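Local coordinates for protein diaminopimelate decarboxylase (PDB 7JPJ) that probably decarboxylates diaminopimelate to lysine with pyridoxal 5'-phosphate as cofactor, working as an obligate dimer, at residues 293-298 and 310-315; 329-334 and 385-390. All coordinates share one frame; numbering follows the deposited sequence.

Interaction 1. Residues 293-298 and 310-315; sequences SKVQDK and LKLDAG
Lys-311 faces both Gln-296 and Asp-297, the signature of a classic beta bulge in the hairpin of strands 289-300 and 308-312. Its carbonyl takes two N-H groups, Gln-296 N at 3.0 Å from Lys-311 O and Asp-297 N a little farther off, while Lys-311 N returns a straighter bond to Asp-297 O (2.9 Å, 164°). The Lys-311 side chain runs beside that of Asp-297, pointing the same way, with CD packed on Asp-297 CB at 3.6 Å. A bend at chi3 (107°) sets CE off the line of the chain; NZ is only at long salt-bridge range of Asp-297 OD2, and a water links the two. Both groups also reach the second subunit, Lys-311 NZ bonding to Gln-104 and Asp-297 OD2 to Ser-124 there, so the bulge lies at the dimer interface. On the opposite face of the sheet, Leu-310 lies alongside the extended Lys-298, CD2 touching Lys-298 CG at 3.7 Å and Val-295 CG1 at 3.9 Å. Both methyls of Leu-312 rest against Ser-293 OG. Within the bulge, the Gln-296 side chain is bent at chi2, and NE2 meets Leu-312 O at 3.0 Å, from above the carbonyl plane.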
loop_
_atom_site.group_PDB
_atom_site.type_symbol
_atom_site.label_atom_id
_atom_site.label_comp_id
_atom_site.label_asym_id
_atom_site.label_seq_id
_atom_site.Cartn_x
_atom_site.Cartn_y
_atom_site.Cartn_z
ATOM N N SER A 293 -18.122 4.497 3.966
ATOM C CA SER A 293 -17.550 5.711 4.529
ATOM C C SER A 293 -18.574 6.836 4.474
ATOM O O SER A 293 -19.644 6.709 3.872
ATOM C CB SER A 293 -16.271 6.126 3.788
ATOM O OG SER A 293 -16.567 6.559 2.471
ATOM N N LYS A 294 -18.230 7.953 5.109
ATOM C CA LYS A 294 -19.075 9.135 5.129
ATOM C C LYS A 294 -18.382 10.283 4.409
ATOM O O LYS A 294 -17.151 10.385 4.403
ATOM C CB LYS A 294 -19.428 9.550 6.565
ATOM C CG LYS A 294 -20.821 9.102 7.000
ATOM C CD LYS A 294 -21.096 9.395 8.473
ATOM C CE LYS A 294 -21.729 8.193 9.173
ATOM N NZ LYS A 294 -23.218 8.296 9.252
ATOM N N VAL A 295 -19.191 11.141 3.790
ATOM C CA VAL A 295 -18.703 12.362 3.155
ATOM C C VAL A 295 -18.517 13.396 4.262
ATOM O O VAL A 295 -19.484 13.983 4.749
ATOM C CB VAL A 295 -19.656 12.859 2.065
ATOM C CG1 VAL A 295 -19.033 14.023 1.309
ATOM C CG2 VAL A 295 -20.009 11.725 1.114
ATOM N N GLN A 296 -17.270 13.615 4.673
ATOM C CA GLN A 296 -16.975 14.537 5.761
ATOM C C GLN A 296 -16.711 15.961 5.291
ATOM O O GLN A 296 -16.662 16.869 6.127
ATOM C CB GLN A 296 -15.773 14.035 6.570
ATOM C CG GLN A 296 -14.553 13.697 5.732
ATOM C CD GLN A 296 -13.435 14.711 5.884
ATOM O OE1 GLN A 296 -13.573 15.707 6.594
ATOM N NE2 GLN A 296 -12.318 14.464 5.208
ATOM N N ASP A 297 -16.546 16.183 3.987
ATOM C CA ASP A 297 -16.315 17.525 3.469
ATOM C C ASP A 297 -16.589 17.541 1.971
ATOM O O ASP A 297 -16.489 16.514 1.296
ATOM C CB ASP A 297 -14.886 18.002 3.752
ATOM C CG ASP A 297 -14.766 19.514 3.760
ATOM O OD1 ASP A 297 -15.750 20.204 3.420
ATOM O OD2 ASP A 297 -13.681 20.016 4.110
ATOM N N LYS A 298 -16.931 18.725 1.464
ATOM C CA LYS A 298 -17.237 18.926 0.052
ATOM C C LYS A 298 -16.720 20.295 -0.365
ATOM O O LYS A 298 -17.178 21.315 0.158
ATOM C CB LYS A 298 -18.744 18.810 -0.200
ATOM C CG LYS A 298 -19.155 18.879 -1.659
ATOM C CD LYS A 298 -20.668 18.797 -1.803
ATOM C CE LYS A 298 -21.095 18.902 -3.259
ATOM N NZ LYS A 298 -22.573 18.791 -3.424
ATOM N N LEU A 310 -15.603 15.416 -3.353
ATOM C CA LEU A 310 -16.156 14.779 -2.166
ATOM C C LEU A 310 -15.009 14.168 -1.371
ATOM O O LEU A 310 -14.316 13.272 -1.865
ATOM C CB LEU A 310 -17.174 13.704 -2.539
ATOM C CG LEU A 310 -18.496 14.128 -3.182
ATOM C CD1 LEU A 310 -19.417 12.930 -3.275
ATOM C CD2 LEU A 310 -19.153 15.247 -2.397
ATOM N N LYS A 311 -14.807 14.651 -0.149
ATOM C CA LYS A 311 -13.739 14.174 0.719
ATOM C C LYS A 311 -14.326 13.209 1.742
ATOM O O LYS A 311 -15.242 13.569 2.488
ATOM C CB LYS A 311 -13.040 15.340 1.418
ATOM C CG LYS A 311 -12.699 16.505 0.496
ATOM C CD LYS A 311 -12.303 17.745 1.281
ATOM C CE LYS A 311 -10.814 18.009 1.192
ATOM N NZ LYS A 311 -10.419 19.213 1.977
ATOM N N LEU A 312 -13.795 11.991 1.775
ATOM C CA LEU A 312 -14.269 10.958 2.683
ATOM C C LEU A 312 -13.440 10.940 3.963
ATOM O O LEU A 312 -12.449 11.659 4.107
ATOM C CB LEU A 312 -14.211 9.586 2.012
ATOM C CG LEU A 312 -14.747 9.439 0.589
ATOM C CD1 LEU A 312 -14.360 8.078 0.039
ATOM C CD2 LEU A 312 -16.256 9.624 0.558
ATOM N N ASP A 313 -13.861 10.096 4.907
ATOM C CA ASP A 313 -13.057 9.769 6.079
ATOM C C ASP A 313 -12.302 8.457 5.897
ATOM O O ASP A 313 -12.011 7.760 6.875
ATOM C CB ASP A 313 -13.922 9.731 7.342
ATOM C CG ASP A 313 -15.014 8.670 7.289
ATOM O OD1 ASP A 313 -15.217 8.051 6.223
ATOM O OD2 ASP A 313 -15.678 8.464 8.329
ATOM N N ALA A 314 -11.987 8.112 4.650
ATOM C CA ALA A 314 -11.250 6.905 4.315
ATOM C C ALA A 314 -10.390 7.204 3.095
ATOM O O ALA A 314 -10.407 8.313 2.558
ATOM C CB ALA A 314 -12.202 5.733 4.059
ATOM N N GLY A 315 -9.632 6.205 2.654
ATOM C CA GLY A 315 -8.799 6.399 1.475
ATOM C C GLY A 315 -7.899 5.208 1.222
ATOM O O GLY A 315 -8.260 4.063 1.516
HETATM O O HOH W 1 -11.148 18.902 4.426
#

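Interaction 2. Residues 329-334 and 385-390; sequences HPITIL and DILVMD
The imidazole of His-329 meets Asp-390 O at its edge, near the ring plane, and the methyl CE of Met-389 obliquely. ND1 donates to Asp-390 O over 3.3 Å in a bent bond (141°). Met-389 crosses the histidine at about a right angle; the turn at its chi3 (111°) carries CE to 3.6 Å from His-329 CB and also against CG. An alanine in place of His-329 would probably leave Asp-390 O without this donor and the Met-389 methyl without its ring contact, though CB would still touch it. NE2 also makes a weak bond to Arg-321, which lines the pocket of the bound D-lysine. Pro-330 crosses the Asp-390 side chain, and its carbonyl O receives Asp-390 N at 2.8 Å.

From here the two strands run antiparallel. Thr-332 with Val-388 and Leu-334 with Ile-386 are hydrogen-bonded pairs, each with N-H to O in both directions. The alternating non-hydrogen-bonded pairs, Ile-331 with Met-389 and Ile-333 with Leu-387, put their side chains on one face: Ile-331 CG2 meets Leu-387 CG at 3.7 Å, CG1 lies at 3.8 Å from Met-389 CG, and Ile-333 CG1 reaches Leu-387 CD1 at 4.0 Å. On the opposite face Leu-334 CD1 approaches Val-388 CG2. In this beta domain, strand 386-390 lies between strands 331-334 and 289-300; strand 373-379 packs on the isoleucines through Leu-378, and helix 14-24 covers Leu-334 and Ile-386 on the other face.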
loop_
_atom_site.group_PDB
_atom_site.type_symbol
_atom_site.label_atom_id
_atom_site.label_comp_id
_atom_site.label_asym_id
_atom_site.label_seq_id
_atom_site.Cartn_x
_atom_site.Cartn_y
_atom_site.Cartn_z
ATOM N N HIS A 329 -13.939 1.375 -9.058
ATOM C CA HIS A 329 -14.858 0.615 -8.232
ATOM C C HIS A 329 -16.263 1.197 -8.344
ATOM O O HIS A 329 -16.425 2.409 -8.525
ATOM C CB HIS A 329 -14.431 0.618 -6.759
ATOM C CG HIS A 329 -13.200 -0.188 -6.483
ATOM N ND1 HIS A 329 -13.151 -1.161 -5.507
ATOM C CD2 HIS A 329 -11.969 -0.157 -7.047
ATOM C CE1 HIS A 329 -11.946 -1.700 -5.487
ATOM N NE2 HIS A 329 -11.210 -1.110 -6.411
ATOM N N PRO A 330 -17.296 0.359 -8.248
ATOM C CA PRO A 330 -18.670 0.882 -8.243
ATOM C C PRO A 330 -18.924 1.698 -6.984
ATOM O O PRO A 330 -18.606 1.266 -5.874
ATOM C CB PRO A 330 -19.539 -0.383 -8.284
ATOM C CG PRO A 330 -18.607 -1.511 -8.597
ATOM C CD PRO A 330 -17.258 -1.105 -8.113
ATOM N N ILE A 331 -19.502 2.882 -7.164
ATOM C CA ILE A 331 -19.684 3.839 -6.079
ATOM C C ILE A 331 -21.144 4.263 -6.030
ATOM O O ILE A 331 -21.702 4.707 -7.039
ATOM C CB ILE A 331 -18.768 5.064 -6.249
ATOM C CG1 ILE A 331 -17.302 4.629 -6.196
ATOM C CG2 ILE A 331 -19.071 6.100 -5.186
ATOM C CD1 ILE A 331 -16.337 5.658 -6.721
ATOM N N THR A 332 -21.757 4.124 -4.859
ATOM C CA THR A 332 -23.128 4.549 -4.623
ATOM C C THR A 332 -23.162 5.434 -3.388
ATOM O O THR A 332 -22.523 5.126 -2.376
ATOM C CB THR A 332 -24.067 3.349 -4.436
ATOM O OG1 THR A 332 -24.137 2.600 -5.656
ATOM C CG2 THR A 332 -25.466 3.812 -4.058
ATOM N N ILE A 333 -23.903 6.534 -3.474
ATOM C CA ILE A 333 -24.058 7.472 -2.371
ATOM C C ILE A 333 -25.470 7.334 -1.823
ATOM O O ILE A 333 -26.449 7.520 -2.556
ATOM C CB ILE A 333 -23.770 8.913 -2.810
ATOM C CG1 ILE A 333 -22.274 9.080 -3.073
ATOM C CG2 ILE A 333 -24.256 9.899 -1.756
ATOM C CD1 ILE A 333 -21.919 10.401 -3.691
ATOM N N LEU A 334 -25.574 7.006 -0.534
ATOM C CA LEU A 334 -26.838 6.822 0.161
ATOM C C LEU A 334 -27.045 7.927 1.193
ATOM O O LEU A 334 -26.073 8.504 1.690
ATOM C CB LEU A 334 -26.888 5.457 0.858
ATOM C CG LEU A 334 -26.764 4.253 -0.079
ATOM C CD1 LEU A 334 -26.523 2.973 0.704
ATOM C CD2 LEU A 334 -28.000 4.131 -0.958
ATOM N N ASP A 385 -23.593 12.230 4.239
ATOM C CA ASP A 385 -24.112 11.123 3.456
ATOM C C ASP A 385 -23.075 10.006 3.362
ATOM O O ASP A 385 -21.869 10.223 3.503
ATOM C CB ASP A 385 -24.511 11.590 2.055
ATOM C CG ASP A 385 -25.785 12.413 2.057
ATOM O OD1 ASP A 385 -26.587 12.271 3.004
ATOM O OD2 ASP A 385 -25.982 13.205 1.112
ATOM N N ILE A 386 -23.566 8.799 3.118
ATOM C CA ILE A 386 -22.728 7.607 3.084
ATOM C C ILE A 386 -22.284 7.350 1.651
ATOM O O ILE A 386 -23.103 7.369 0.725
ATOM C CB ILE A 386 -23.485 6.394 3.649
ATOM C CG1 ILE A 386 -23.937 6.675 5.082
ATOM C CG2 ILE A 386 -22.629 5.143 3.575
ATOM C CD1 ILE A 386 -25.014 5.736 5.573
ATOM N N LEU A 387 -20.988 7.115 1.465
ATOM C CA LEU A 387 -20.441 6.661 0.194
ATOM C C LEU A 387 -20.045 5.199 0.335
ATOM O O LEU A 387 -19.392 4.822 1.312
ATOM C CB LEU A 387 -19.236 7.505 -0.231
ATOM C CG LEU A 387 -18.754 7.299 -1.672
ATOM C CD1 LEU A 387 -18.356 8.623 -2.305
ATOM C CD2 LEU A 387 -17.598 6.308 -1.738
ATOM N N VAL A 388 -20.447 4.378 -0.631
ATOM C CA VAL A 388 -20.210 2.940 -0.587
ATOM C C VAL A 388 -19.403 2.549 -1.816
ATOM O O VAL A 388 -19.868 2.714 -2.950
ATOM C CB VAL A 388 -21.524 2.145 -0.521
ATOM C CG1 VAL A 388 -21.249 0.656 -0.670
ATOM C CG2 VAL A 388 -22.251 2.429 0.782
ATOM N N MET A 389 -18.198 2.030 -1.591
ATOM C CA MET A 389 -17.348 1.518 -2.660
ATOM C C MET A 389 -17.490 0.002 -2.685
ATOM O O MET A 389 -17.000 -0.689 -1.784
ATOM C CB MET A 389 -15.892 1.930 -2.453
ATOM C CG MET A 389 -15.460 3.129 -3.281
ATOM S SD MET A 389 -13.724 3.575 -3.036
ATOM C CE MET A 389 -13.027 3.139 -4.628
ATOM N N ASP A 390 -18.163 -0.511 -3.709
ATOM C CA ASP A 390 -18.409 -1.939 -3.829
ATOM C C ASP A 390 -17.228 -2.632 -4.507
ATOM O O ASP A 390 -16.297 -1.994 -5.003
ATOM C CB ASP A 390 -19.702 -2.193 -4.601
ATOM C CG ASP A 390 -20.937 -2.028 -3.737
ATOM O OD1 ASP A 390 -20.941 -2.546 -2.600
ATOM O OD2 ASP A 390 -21.903 -1.380 -4.191
#

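Both contacts are buried and belong to one mixed sheet, joined through the neighbouring strands 289-300 and 386-390; their centres lie about 11 Å apart. Ser-293 O receives a probable hydrogen bond from Leu-387 N at 2.8 Å, and Leu-310 CD1 packs on Ile-333 CD1 at 3.6 Å. Interaction 1 closes a local hairpin, whereas interaction 2 joins strands separated by some fifty residues. Their chemistry follows their place: the first turns charged and amide groups to the second subunit, while the second touches no other chain and is mostly aliphatic between strand 373-379 and helix 14-24, with its His-329 end coming near the bound D-lysine, about 8 Å from the histidine side chain.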